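PDB 1VL1: 6-phosphogluconolactonase from Thermotoga maritima, which hydrolyses 6-phosphogluconolactone to 6-phosphogluconate, the second step in the oxidative stage of the pentose phosphate pathway. Local coordinates for residues I47-A52 / L140-M145; S79-V84 / V114-P119; E125-E130 / N164-T169; V193-R198 / E224-F229. All blocks are in the same frame, centred on the assembly; numbering follows the deposited sequence.

Interaction 1. Residues I47-A52 / L140-M145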
# COMPACT_ATOMS: atom_id res chain seq x y z
N ILE A 47 6.02 14.72 0.26
CA ILE A 47 5.00 13.83 0.79
C ILE A 47 5.46 12.38 0.67
O ILE A 47 6.29 12.05 -0.22
CB ILE A 47 3.60 14.08 0.16
CG1 ILE A 47 3.59 13.73 -1.34
CG2 ILE A 47 3.17 15.53 0.35
CD1 ILE A 47 2.17 13.50 -1.91
N PHE A 48 4.91 11.52 1.54
CA PHE A 48 5.35 10.15 1.64
C PHE A 48 4.16 9.24 1.49
O PHE A 48 3.17 9.36 2.26
CB PHE A 48 6.07 9.89 2.96
CG PHE A 48 7.23 10.79 3.13
CD1 PHE A 48 7.02 12.07 3.66
CD2 PHE A 48 8.48 10.46 2.65
CE1 PHE A 48 8.05 12.98 3.75
CE2 PHE A 48 9.55 11.39 2.75
CZ PHE A 48 9.32 12.63 3.30
N VAL A 49 4.23 8.41 0.47
CA VAL A 49 3.12 7.55 0.02
C VAL A 49 3.48 6.06 0.01
O VAL A 49 4.42 5.65 -0.63
CB VAL A 49 2.60 7.99 -1.37
CG1 VAL A 49 1.36 7.21 -1.74
CG2 VAL A 49 2.37 9.51 -1.42
N VAL A 50 2.69 5.24 0.73
CA VAL A 50 2.81 3.78 0.78
C VAL A 50 1.89 3.18 -0.29
O VAL A 50 0.74 3.64 -0.44
CB VAL A 50 2.39 3.20 2.12
CG1 VAL A 50 2.31 1.67 2.06
CG2 VAL A 50 3.34 3.63 3.20
N LEU A 51 2.43 2.25 -1.08
CA LEU A 51 1.68 1.58 -2.16
C LEU A 51 1.65 0.07 -1.99
O LEU A 51 2.70 -0.56 -1.87
CB LEU A 51 2.35 1.86 -3.49
CG LEU A 51 2.56 3.29 -3.90
CD1 LEU A 51 3.33 3.37 -5.25
CD2 LEU A 51 1.26 4.07 -3.93
N ALA A 52 0.45 -0.52 -2.06
CA ALA A 52 0.27 -1.95 -2.20
C ALA A 52 0.40 -2.31 -3.67
O ALA A 52 0.09 -1.51 -4.58
CB ALA A 52 -1.06 -2.37 -1.70
N LEU A 140 0.03 9.15 3.14
CA LEU A 140 -1.00 8.43 2.44
C LEU A 140 -0.60 7.00 2.23
O LEU A 140 0.54 6.76 1.87
CB LEU A 140 -1.17 9.11 1.12
CG LEU A 140 -2.24 8.68 0.14
CD1 LEU A 140 -3.59 8.72 0.79
CD2 LEU A 140 -2.27 9.62 -1.02
N ALA A 141 -1.52 6.05 2.47
CA ALA A 141 -1.28 4.67 2.18
C ALA A 141 -2.40 4.23 1.23
O ALA A 141 -3.55 4.46 1.51
CB ALA A 141 -1.26 3.82 3.42
N ILE A 142 -2.03 3.68 0.10
CA ILE A 142 -2.97 3.15 -0.91
C ILE A 142 -2.85 1.63 -0.89
O ILE A 142 -1.85 1.02 -1.36
CB ILE A 142 -2.69 3.73 -2.33
CG1 ILE A 142 -2.66 5.25 -2.31
CG2 ILE A 142 -3.75 3.24 -3.33
CD1 ILE A 142 -2.16 5.92 -3.56
N LEU A 143 -3.87 1.01 -0.31
CA LEU A 143 -3.82 -0.39 0.02
C LEU A 143 -4.91 -1.17 -0.65
O LEU A 143 -5.98 -0.59 -0.97
CB LEU A 143 -3.96 -0.55 1.53
CG LEU A 143 -2.89 0.14 2.35
CD1 LEU A 143 -3.17 -0.05 3.87
CD2 LEU A 143 -1.49 -0.35 1.97
N GLY A 144 -4.62 -2.43 -0.96
CA GLY A 144 -5.64 -3.42 -1.31
C GLY A 144 -6.05 -4.29 -0.14
O GLY A 144 -5.52 -4.15 0.96
N MET A 145 -6.99 -5.17 -0.37
CA MET A 145 -7.33 -6.19 0.61
C MET A 145 -7.66 -7.45 -0.14
O MET A 145 -8.33 -7.39 -1.14
CB MET A 145 -8.56 -5.76 1.41
CG MET A 145 -9.05 -6.81 2.37
SD MET A 145 -10.60 -6.41 3.21
CE MET A 145 -11.70 -6.76 1.87
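L51 and I142 lie side by side on one face of the sheet and point the same way, their outermost methyls meeting with L51 CD2 3.9 Å from I142 CD1. I142 carries CG1 anti to its carbonyl carbon (chi1 -53°), on the side of its own backbone N. CD1 at its end also comes within 4.2 Å of V49 CG1, the V49 and I142 side chains crossing obliquely. The branch of V49 that does this touching is the one anti to its own nitrogen, and it rests against L140 CB as well. This face, made of V49, L51, L140 and I142, is covered by helix 25-43, where M37 packs on L140 and I33 on I142. On the other face V50 and A141 meet at their bases, CB to CB at 3.9 Å, while V50 CG1 reaches on to L143 CD2. A52, just past the strand end, turns its methyl toward segment 140-145, and A52 CB sits 3.6 Å from G144 N. Between the two layers runs a parallel ladder of backbone hydrogen bonds. V50 is gripped twice: its N donates to L140 O, and its O receives I142 N at 2.8 Å in an almost straight bond (175° at the hydrogen). A52 N to I142 O continues the ladder, and L140 N to F48 O, longer at 3.3 Å, begins it. The two strand axes run 4.6 Å apart at 17°. Strands 47-51 and 140-143 are thus adjacent, buried, parallel strands at the heart of the Rossmann-like alpha/beta fold of the glucosamine-6-phosphate isomerase/6-phosphogluconolactonase family.

Interaction 2. Residues S79-V84 / V114-P119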
# COMPACT_ATOMS: atom_id res chain seq x y z
N SER A 79 4.18 -1.38 0.42
CA SER A 79 3.59 -1.83 1.68
C SER A 79 4.16 -3.22 2.04
O SER A 79 4.15 -3.60 3.20
CB SER A 79 2.07 -1.98 1.56
OG SER A 79 1.71 -2.81 0.48
N ASP A 80 4.57 -3.97 1.05
CA ASP A 80 5.05 -5.31 1.23
C ASP A 80 5.69 -5.82 -0.06
O ASP A 80 5.49 -5.30 -1.14
CB ASP A 80 3.93 -6.26 1.66
CG ASP A 80 2.90 -6.45 0.59
OD1 ASP A 80 2.10 -5.52 0.30
OD2 ASP A 80 2.88 -7.50 -0.04
N GLU A 81 6.39 -6.92 0.08
CA GLU A 81 7.01 -7.53 -1.09
C GLU A 81 7.05 -9.05 -0.92
O GLU A 81 7.27 -9.57 0.16
CB GLU A 81 8.41 -7.00 -1.36
CG GLU A 81 9.08 -7.55 -2.59
CD GLU A 81 8.31 -7.23 -3.84
OE1 GLU A 81 7.39 -8.01 -4.17
OE2 GLU A 81 8.67 -6.25 -4.49
N ARG A 82 6.83 -9.73 -2.03
CA ARG A 82 7.03 -11.16 -2.11
C ARG A 82 8.52 -11.44 -2.18
O ARG A 82 9.26 -10.80 -2.94
CB ARG A 82 6.30 -11.72 -3.34
CG ARG A 82 4.79 -11.74 -3.18
CD ARG A 82 4.11 -10.44 -3.57
NE ARG A 82 2.67 -10.69 -3.65
CZ ARG A 82 2.03 -11.18 -4.69
NH1 ARG A 82 2.66 -11.47 -5.79
NH2 ARG A 82 0.73 -11.39 -4.63
N TYR A 83 8.98 -12.45 -1.43
CA TYR A 83 10.42 -12.75 -1.32
C TYR A 83 10.80 -13.63 -2.51
O TYR A 83 11.05 -14.84 -2.42
CB TYR A 83 10.81 -13.40 0.03
CG TYR A 83 12.33 -13.45 0.23
CD1 TYR A 83 13.07 -12.30 0.41
CD2 TYR A 83 13.01 -14.67 0.24
CE1 TYR A 83 14.43 -12.35 0.57
CE2 TYR A 83 14.39 -14.73 0.38
CZ TYR A 83 15.11 -13.60 0.58
OH TYR A 83 16.47 -13.71 0.71
N VAL A 84 10.88 -12.94 -3.63
CA VAL A 84 11.25 -13.48 -4.92
C VAL A 84 12.08 -12.43 -5.63
O VAL A 84 12.12 -11.25 -5.25
CB VAL A 84 9.96 -13.79 -5.77
CG1 VAL A 84 9.06 -14.72 -5.03
CG2 VAL A 84 9.20 -12.52 -6.14
N VAL A 114 11.76 -3.23 -1.19
CA VAL A 114 12.42 -4.28 -0.43
C VAL A 114 13.49 -4.95 -1.33
O VAL A 114 13.19 -5.43 -2.44
CB VAL A 114 11.44 -5.32 0.04
CG1 VAL A 114 12.18 -6.42 0.72
CG2 VAL A 114 10.38 -4.72 0.97
N ASP A 115 14.70 -5.04 -0.80
CA ASP A 115 15.84 -5.60 -1.56
C ASP A 115 15.87 -7.08 -1.29
O ASP A 115 16.56 -7.56 -0.37
CB ASP A 115 17.17 -4.94 -1.17
CG ASP A 115 18.35 -5.49 -1.92
OD1 ASP A 115 18.16 -6.37 -2.79
OD2 ASP A 115 19.52 -5.05 -1.70
N THR A 116 15.10 -7.83 -2.09
CA THR A 116 14.99 -9.29 -1.91
C THR A 116 16.21 -10.12 -2.29
O THR A 116 16.25 -11.37 -2.12
CB THR A 116 13.78 -9.83 -2.69
OG1 THR A 116 14.01 -9.66 -4.10
CG2 THR A 116 12.50 -9.11 -2.34
N SER A 117 17.28 -9.45 -2.73
CA SER A 117 18.53 -10.13 -2.97
C SER A 117 19.28 -10.47 -1.69
O SER A 117 20.18 -11.34 -1.69
CB SER A 117 19.45 -9.28 -3.82
OG SER A 117 20.10 -8.22 -3.12
N LEU A 118 18.91 -9.75 -0.62
CA LEU A 118 19.46 -10.00 0.72
C LEU A 118 18.72 -11.12 1.45
O LEU A 118 17.55 -11.37 1.19
CB LEU A 118 19.32 -8.73 1.57
CG LEU A 118 20.09 -7.48 1.11
CD1 LEU A 118 19.73 -6.31 2.03
CD2 LEU A 118 21.58 -7.67 0.97
N PRO A 119 19.36 -11.75 2.44
CA PRO A 119 18.63 -12.70 3.28
C PRO A 119 17.42 -11.98 3.89
O PRO A 119 17.45 -10.80 4.11
CB PRO A 119 19.66 -13.12 4.36
CG PRO A 119 20.99 -12.80 3.73
CD PRO A 119 20.76 -11.59 2.86
O HOH W 1 10.57 -4.60 -3.40
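The end of strand 74-82 is tied to the turn that leads into helix 120-134, with Y83 and T116 as the main links. The Y83 ring slides past T116, CD1 lying 4.0 Å from T116 CB, and its hydroxyl OH donates to L118 O at 2.6 Å, that oxygen lying at the ring edge. CG anti to the backbone N (chi1 -169°) starts the ring on this course. The donor stands 36° above the L118 carbonyl plane. An alanine in place of Y83 would probably leave L118 O without this donor and open a gap beside T116. T116 answers with its own hydroxyl: OG1 gives a 2.7 Å bond to V84 O, while CG2 packs on E81 CG at 3.8 Å.

D115 to L118 form a type I beta turn, and D115 OD1 accepts from S117 N in an Asx turn, so the segment is folded tightly just before P119 at the helix N-cap. Further in, E81 and V114 pass in opposite directions with their CB atoms 3.7 Å apart. The E81 chain bends at chi2, and its carboxylate meets the start of helix 92-101, OE1 accepting from N92 N and OE2 from F93 N. A water bridges E81 OE2, 2.7 Å away, to V114 N.

Interaction 3. Residues E125-E130 / N164-T169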
# COMPACT_ATOMS: atom_id res chain seq x y z
N GLU A 125 15.44 -5.35 7.65
CA GLU A 125 16.12 -4.38 8.49
C GLU A 125 16.59 -3.22 7.65
O GLU A 125 16.51 -2.06 8.08
CB GLU A 125 17.25 -5.05 9.24
CG GLU A 125 16.73 -6.03 10.23
CD GLU A 125 17.78 -6.86 10.89
OE1 GLU A 125 18.98 -6.87 10.42
OE2 GLU A 125 17.39 -7.50 11.91
N LYS A 126 17.07 -3.53 6.43
CA LYS A 126 17.47 -2.51 5.48
C LYS A 126 16.29 -1.61 5.14
O LYS A 126 16.41 -0.41 5.10
CB LYS A 126 18.07 -3.14 4.23
CG LYS A 126 18.41 -2.11 3.12
CD LYS A 126 19.07 -2.79 1.94
CE LYS A 126 19.05 -1.96 0.73
NZ LYS A 126 19.92 -2.55 -0.37
N TYR A 127 15.14 -2.21 4.87
CA TYR A 127 13.98 -1.43 4.47
C TYR A 127 13.49 -0.62 5.65
O TYR A 127 13.15 0.54 5.50
CB TYR A 127 12.87 -2.39 4.03
CG TYR A 127 11.72 -1.74 3.34
CD1 TYR A 127 11.95 -0.76 2.40
CD2 TYR A 127 10.41 -2.09 3.60
CE1 TYR A 127 10.91 -0.15 1.69
CE2 TYR A 127 9.37 -1.48 2.90
CZ TYR A 127 9.61 -0.51 1.98
OH TYR A 127 8.57 0.14 1.28
N GLU A 128 13.51 -1.22 6.84
CA GLU A 128 13.11 -0.47 8.05
C GLU A 128 14.00 0.78 8.25
O GLU A 128 13.50 1.88 8.47
CB GLU A 128 13.18 -1.36 9.30
CG GLU A 128 12.70 -0.60 10.51
CD GLU A 128 11.97 -1.42 11.58
OE1 GLU A 128 11.51 -2.55 11.34
OE2 GLU A 128 11.86 -0.91 12.68
N ARG A 129 15.30 0.60 8.14
CA ARG A 129 16.23 1.72 8.23
C ARG A 129 15.92 2.81 7.19
O ARG A 129 16.03 4.01 7.48
CB ARG A 129 17.70 1.29 8.10
CG ARG A 129 18.29 0.53 9.30
CD ARG A 129 19.76 0.26 9.25
NE ARG A 129 20.17 -0.49 8.07
CZ ARG A 129 20.29 -1.82 7.99
NH1 ARG A 129 20.00 -2.60 9.01
NH2 ARG A 129 20.76 -2.34 6.84
N GLU A 130 15.60 2.40 5.96
CA GLU A 130 15.34 3.37 4.90
C GLU A 130 14.08 4.18 5.20
O GLU A 130 14.04 5.38 4.99
CB GLU A 130 15.14 2.68 3.56
CG GLU A 130 16.36 2.26 2.88
CD GLU A 130 16.06 1.81 1.45
OE1 GLU A 130 15.24 2.45 0.76
OE2 GLU A 130 16.70 0.82 1.09
N ASN A 164 7.95 -3.90 15.29
CA ASN A 164 8.94 -3.42 14.33
C ASN A 164 8.10 -2.61 13.33
O ASN A 164 6.89 -2.77 13.30
CB ASN A 164 9.58 -4.56 13.55
CG ASN A 164 10.31 -5.53 14.39
OD1 ASN A 164 9.79 -6.64 14.69
ND2 ASN A 164 11.50 -5.14 14.83
N LEU A 165 8.73 -1.82 12.46
CA LEU A 165 8.06 -1.26 11.32
C LEU A 165 7.92 -2.25 10.15
O LEU A 165 6.96 -2.24 9.39
CB LEU A 165 8.77 0.02 10.84
CG LEU A 165 8.81 1.16 11.85
CD1 LEU A 165 9.61 2.35 11.38
CD2 LEU A 165 7.41 1.64 12.29
N VAL A 166 8.87 -3.17 10.03
CA VAL A 166 8.92 -4.10 8.93
C VAL A 166 9.22 -5.46 9.51
O VAL A 166 10.11 -5.57 10.39
CB VAL A 166 10.04 -3.73 7.94
CG1 VAL A 166 9.92 -4.62 6.71
CG2 VAL A 166 9.91 -2.26 7.53
N THR A 167 8.47 -6.46 9.10
CA THR A 167 8.74 -7.82 9.51
C THR A 167 8.66 -8.78 8.33
O THR A 167 8.47 -8.36 7.19
CB THR A 167 7.79 -8.24 10.64
OG1 THR A 167 8.24 -9.50 11.19
CG2 THR A 167 6.39 -8.49 10.14
N PHE A 168 8.80 -10.07 8.57
CA PHE A 168 8.69 -11.05 7.48
C PHE A 168 7.83 -12.26 7.92
O PHE A 168 7.59 -12.44 9.13
CB PHE A 168 10.07 -11.46 6.95
CG PHE A 168 10.92 -12.25 7.93
CD1 PHE A 168 10.83 -13.63 7.96
CD2 PHE A 168 11.82 -11.60 8.76
CE1 PHE A 168 11.65 -14.36 8.86
CE2 PHE A 168 12.64 -12.30 9.63
CZ PHE A 168 12.54 -13.69 9.67
N THR A 169 7.37 -13.06 6.97
CA THR A 169 6.41 -14.14 7.24
C THR A 169 7.03 -15.45 6.79
O THR A 169 7.99 -15.47 6.04
CB THR A 169 5.05 -13.92 6.48
OG1 THR A 169 5.26 -14.08 5.07
CG2 THR A 169 4.49 -12.50 6.65
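E128 reaches from helix 120-134 to the backbone of L165 and V166. At the root of its side chain, CB packs 3.8 Å from V166 CG2, a methyl that also nestles against the helix backbone at E128 CA. CG, anti to the backbone N (chi1 -177°), carries the chain outward and lies 4.0 Å from L165 CB. CD comes closer to that same carbon, at 3.6 Å, where the E128 and L165 side chains cross at about a right angle. At the tip, OE1 accepts from V166 N at 3.0 Å, the donor standing 53° above the carboxylate plane. L165 N approaches both oxygens, forming weak bonds to OE1 and OE2. Where the strand begins, one carboxylate thus faces two successive backbone N-H groups, V166 N firmly and L165 N only weakly.

The contact joins a helix to an edge of the sheet: strand 166-168 pairs antiparallel with strand 179-182, and helix 120-134 packs over it, with V180 and L182 also touching V166. OE2 has a second partner, R132 one turn further along the helix, in a salt bridge that is likely to steady the negative charge. An alanine in place of E128 would probably leave V166 N without its side-chain acceptor and R132 without its carboxylate mate.

Y127 adds the apolar half. Its side chain crosses V166 at about a right angle, and CD2 touches both methyls, CG1 and CG2, each at 4.0 Å. The far end of the Y127 ring points to the sheet, where its hydroxyl is hydrogen-bonded to L78 O on strand 74-82.

Interaction 4. Residues V193-R198 / E224-F229; sequences VLFLIR and EKTVWF
F195 and W228 stack face to face on neighbouring parallel strands of a beta-alpha-beta unit, strand 192-198, helix 200-210 and strand 225-231. The F195 ring and the six-membered ring of the indole have centroids 4.0 Å apart and planes inclined by 15°. F195 CB joins in with a CH-pi contact over the indole face, 3.7 Å from that six-membered centroid. Both residues hold CG anti to the carbonyl carbon (chi1 -76° and -66°), which starts the two side chains in the same direction. T226 CG2 lies in the plane of the F195 ring at its edge, and I197 CD1 touches W228 CE3.

On the opposite face, L194 CD2 packs on V227 CB at 3.7 Å and L196 CD1 on F229 CD2, while V227 CG1 lies over the F229 ring, offset toward its rim. Helix 25-43 covers this side through I33 and Y25, and Y19 of strand 16-21 meets the F229 ring. Five backbone bonds fix the register between the two layers. V227 is held through both its N and its O by the same neighbouring strand, N donating to V193 O and O receiving F195 N at 2.8 Å; the ladder ends with I197 N donating to F229 O at 3.1 Å.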
# COMPACT_ATOMS: atom_id res chain seq x y z
N VAL A 193 -5.50 6.47 5.07
CA VAL A 193 -5.40 5.16 4.56
C VAL A 193 -6.58 4.98 3.58
O VAL A 193 -7.74 5.26 3.94
CB VAL A 193 -5.50 4.11 5.67
CG1 VAL A 193 -5.65 2.76 5.08
CG2 VAL A 193 -4.27 4.13 6.54
N LEU A 194 -6.24 4.59 2.36
CA LEU A 194 -7.22 4.31 1.31
C LEU A 194 -7.18 2.84 1.00
O LEU A 194 -6.13 2.29 0.67
CB LEU A 194 -6.86 5.08 0.03
CG LEU A 194 -6.58 6.57 0.17
CD1 LEU A 194 -6.46 7.26 -1.24
CD2 LEU A 194 -7.60 7.25 0.98
N PHE A 195 -8.33 2.17 1.03
CA PHE A 195 -8.43 0.78 0.59
C PHE A 195 -9.14 0.76 -0.77
O PHE A 195 -10.16 1.41 -0.93
CB PHE A 195 -9.28 -0.06 1.57
CG PHE A 195 -8.55 -0.41 2.84
CD1 PHE A 195 -7.73 -1.55 2.88
CD2 PHE A 195 -8.73 0.34 3.99
CE1 PHE A 195 -7.06 -1.88 4.04
CE2 PHE A 195 -8.07 -0.03 5.15
CZ PHE A 195 -7.26 -1.09 5.17
N LEU A 196 -8.64 -0.04 -1.70
CA LEU A 196 -9.21 -0.15 -3.05
C LEU A 196 -9.63 -1.58 -3.25
O LEU A 196 -8.76 -2.46 -3.31
CB LEU A 196 -8.15 0.21 -4.08
CG LEU A 196 -7.83 1.65 -4.37
CD1 LEU A 196 -7.87 2.54 -3.25
CD2 LEU A 196 -6.57 1.75 -5.22
N ILE A 197 -10.93 -1.83 -3.28
CA ILE A 197 -11.47 -3.18 -3.35
C ILE A 197 -12.58 -3.23 -4.37
O ILE A 197 -13.29 -2.23 -4.57
CB ILE A 197 -11.95 -3.73 -2.00
CG1 ILE A 197 -13.09 -2.88 -1.37
CG2 ILE A 197 -10.78 -3.90 -1.03
CD1 ILE A 197 -13.85 -3.72 -0.37
N ARG A 198 -12.78 -4.40 -4.97
CA ARG A 198 -13.84 -4.59 -5.93
C ARG A 198 -14.42 -5.99 -5.81
O ARG A 198 -13.67 -6.97 -5.57
CB ARG A 198 -13.37 -4.37 -7.37
CG ARG A 198 -12.83 -2.97 -7.65
CD ARG A 198 -12.26 -2.82 -9.02
NE ARG A 198 -13.28 -2.58 -10.02
CZ ARG A 198 -13.03 -2.05 -11.22
NH1 ARG A 198 -11.80 -1.70 -11.59
NH2 ARG A 198 -14.02 -1.85 -12.05
N GLU A 224 -5.98 10.36 10.51
CA GLU A 224 -6.98 11.37 10.21
C GLU A 224 -8.24 10.72 9.65
O GLU A 224 -9.36 11.04 10.05
CB GLU A 224 -6.42 12.39 9.23
CG GLU A 224 -5.40 13.33 9.84
CD GLU A 224 -5.99 14.15 10.96
OE1 GLU A 224 -7.07 14.76 10.73
OE2 GLU A 224 -5.40 14.18 12.06
N LYS A 225 -8.04 9.80 8.72
CA LYS A 225 -9.16 9.18 8.01
C LYS A 225 -8.82 7.85 7.36
O LYS A 225 -7.72 7.66 6.90
CB LYS A 225 -9.64 10.12 6.91
CG LYS A 225 -11.09 9.95 6.57
CD LYS A 225 -11.59 11.01 5.55
CE LYS A 225 -11.52 12.37 6.13
NZ LYS A 225 -12.50 13.32 5.48
N THR A 226 -9.80 6.95 7.33
CA THR A 226 -9.73 5.73 6.55
C THR A 226 -10.87 5.78 5.53
O THR A 226 -12.00 6.11 5.85
CB THR A 226 -9.91 4.51 7.43
OG1 THR A 226 -8.93 4.54 8.48
CG2 THR A 226 -9.68 3.28 6.71
N VAL A 227 -10.51 5.52 4.29
CA VAL A 227 -11.45 5.58 3.17
C VAL A 227 -11.42 4.30 2.37
O VAL A 227 -10.35 3.85 1.97
CB VAL A 227 -11.06 6.72 2.22
CG1 VAL A 227 -12.07 6.75 1.06
CG2 VAL A 227 -11.03 8.10 2.96
N TRP A 228 -12.59 3.73 2.11
CA TRP A 228 -12.71 2.57 1.23
C TRP A 228 -13.35 3.04 -0.10
O TRP A 228 -14.35 3.72 -0.11
CB TRP A 228 -13.60 1.50 1.85
CG TRP A 228 -13.02 0.89 3.12
CD1 TRP A 228 -12.96 1.49 4.34
CD2 TRP A 228 -12.46 -0.40 3.27
NE1 TRP A 228 -12.38 0.66 5.25
CE2 TRP A 228 -12.02 -0.51 4.61
CE3 TRP A 228 -12.25 -1.47 2.43
CZ2 TRP A 228 -11.46 -1.66 5.13
CZ3 TRP A 228 -11.68 -2.62 2.95
CH2 TRP A 228 -11.27 -2.69 4.28
N PHE A 229 -12.75 2.61 -1.21
CA PHE A 229 -13.35 2.81 -2.52
C PHE A 229 -13.75 1.41 -2.98
O PHE A 229 -12.88 0.58 -3.29
CB PHE A 229 -12.33 3.44 -3.48
CG PHE A 229 -11.92 4.81 -3.11
CD1 PHE A 229 -12.73 5.86 -3.38
CD2 PHE A 229 -10.68 5.06 -2.50
CE1 PHE A 229 -12.36 7.16 -3.02
CE2 PHE A 229 -10.31 6.38 -2.15
CZ PHE A 229 -11.12 7.41 -2.43

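All four contacts reach the same sheet. Interactions 1 and 4 have centres about 10 Å apart and are joined where strands 140-143 and 192-198 lie side by side: L143 N lies 2.8 Å from L194 O, probably hydrogen-bonded. Interaction 2 joins interaction 1 where L51 O meets S79 N, also at 2.8 Å, though their centres are about 17 Å apart. Helix 120-134 links interactions 2 and 3 through a salt bridge, D115 OD2 to K126 NZ at 2.9 Å. The centres of interactions 3 and 4 lie about 24 Å apart. Bound citrate, probably from the crystallisation liquor, lies about 4 Å from the R82 side chain, and G144 is also close to citrate, perhaps marking a pocket beside interactions 1 and 2.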